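Side-chain contact in chemotaxis protein cheA (Thermotoga maritima, PDB 1TQG), which is a histidine kinase of chemotaxis signalling, whose phosphotransferase (Hpt) domain, the part studied here, probably carries the phosphoryl group passed on to response regulators: residues A61-C64 with H65-N69. Sequence-based numbering, arbitrary orientation.
Sequences AKLC and HTLEN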
# COMPACT_ATOMS: atom_id res chain seq x y z
N ALA A 61 6.29 2.08 7.67
CA ALA A 61 5.97 3.46 7.21
C ALA A 61 6.89 3.83 6.09
O ALA A 61 6.46 4.38 5.08
CB ALA A 61 6.07 4.45 8.34
N LYS A 62 8.19 3.56 6.22
CA LYS A 62 9.12 3.97 5.17
C LYS A 62 8.88 3.17 3.92
O LYS A 62 9.01 3.74 2.83
CB LYS A 62 10.56 3.78 5.70
CG LYS A 62 10.93 4.81 6.74
CD LYS A 62 12.32 4.76 7.30
CE LYS A 62 12.66 3.41 7.90
NZ LYS A 62 14.03 3.53 8.54
N LEU A 63 8.55 1.92 3.97
CA LEU A 63 8.22 1.13 2.79
C LEU A 63 6.96 1.69 2.11
O LEU A 63 6.90 1.89 0.89
CB LEU A 63 8.01 -0.33 3.10
CG LEU A 63 7.50 -1.22 1.98
CD1 LEU A 63 8.41 -1.24 0.74
CD2 LEU A 63 7.31 -2.65 2.45
N CYS A 64 5.93 1.93 2.92
CA CYS A 64 4.72 2.55 2.33
C CYS A 64 5.00 3.88 1.71
O CYS A 64 4.42 4.19 0.68
CB CYS A 64 3.66 2.72 3.44
SG CYS A 64 2.92 1.19 4.04
N HIS A 65 5.92 4.65 2.28
CA HIS A 65 6.30 5.92 1.71
C HIS A 65 7.03 5.74 0.38
O HIS A 65 6.73 6.47 -0.56
CB HIS A 65 7.17 6.71 2.70
CG HIS A 65 7.34 8.14 2.22
ND1 HIS A 65 6.44 8.93 1.59
CD2 HIS A 65 8.44 8.89 2.39
CE1 HIS A 65 6.96 10.14 1.36
NE2 HIS A 65 8.19 10.11 1.83
N THR A 66 7.99 4.84 0.29
CA THR A 66 8.68 4.55 -0.97
C THR A 66 7.67 4.17 -2.03
O THR A 66 7.74 4.61 -3.20
CB THR A 66 9.76 3.46 -0.73
OG1 THR A 66 10.74 3.99 0.13
CG2 THR A 66 10.41 3.01 -2.00
N LEU A 67 6.69 3.34 -1.68
CA LEU A 67 5.71 2.88 -2.66
C LEU A 67 4.77 3.97 -3.06
O LEU A 67 4.43 4.17 -4.23
CB LEU A 67 4.93 1.70 -2.07
CG LEU A 67 5.73 0.44 -1.78
CD1 LEU A 67 4.85 -0.49 -0.95
CD2 LEU A 67 6.25 -0.20 -3.03
N GLU A 68 4.31 4.77 -2.08
CA GLU A 68 3.42 5.90 -2.35
C GLU A 68 4.17 6.86 -3.29
O GLU A 68 3.47 7.44 -4.15
CB GLU A 68 2.87 6.55 -1.09
CG GLU A 68 3.46 7.77 -0.55
CD GLU A 68 2.87 8.25 0.76
OE1 GLU A 68 1.67 8.10 0.98
OE2 GLU A 68 3.65 8.86 1.54
N ASN A 69 5.48 7.06 -3.12
CA ASN A 69 6.19 7.95 -4.00
C ASN A 69 6.14 7.49 -5.42
O ASN A 69 6.07 8.34 -6.36
CB ASN A 69 7.69 8.05 -3.57
CG ASN A 69 7.89 8.87 -2.34
OD1 ASN A 69 7.03 9.63 -1.89
ND2 ASN A 69 9.03 8.71 -1.71
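Leu67 lies one helical turn after Leu63 on helix 58-75, and the two leucines meet at their branches. Starting from the backbone, Leu67 CB sits 3.6 Å from Leu63 O. CG is nearer still, 3.3 Å from that oxygen. This follows from the first torsion, -65°, which sets CG beside Leu67's own backbone N, the atom that donates to Leu63 O at 3.0 Å. Leu67 CD1 then reaches Leu63 CD1 at 4.0 Å. Leu63 turns the other way: its CG is anti to N (chi1 173°), and this brings its CD1 forward to Leu67. A serine in place of Leu67 would probably lose the contact to Leu63 CD1 along the helix and open a gap beside it.

Four i to i+4 backbone bonds hold the turn, among them Glu68 N to Cys64 O at 2.8 Å. Glu68 CB packs against the same oxygen. The second face of the turn is polar. His65 ND1 donates to Glu68 OE2. Asn69 ND2 lies 3.9 Å above the plane of the His65 ring, over its centre. The Glu68 carboxylate also turns to helix 35-55. There OE2, whose place is less sure for both its partners, has Lys49 as a salt-bridge partner, and His46 ND1 is bonded to OE1. In an Hpt domain this His46-Glu68 pair may bear on phosphotransfer.

Leu63 packs on Met95, Ile96 and Met99 of helix 83-103. This one turn of the all-helical Hpt domain thus offers Leu63 to one neighbouring helix and a carboxylate to another.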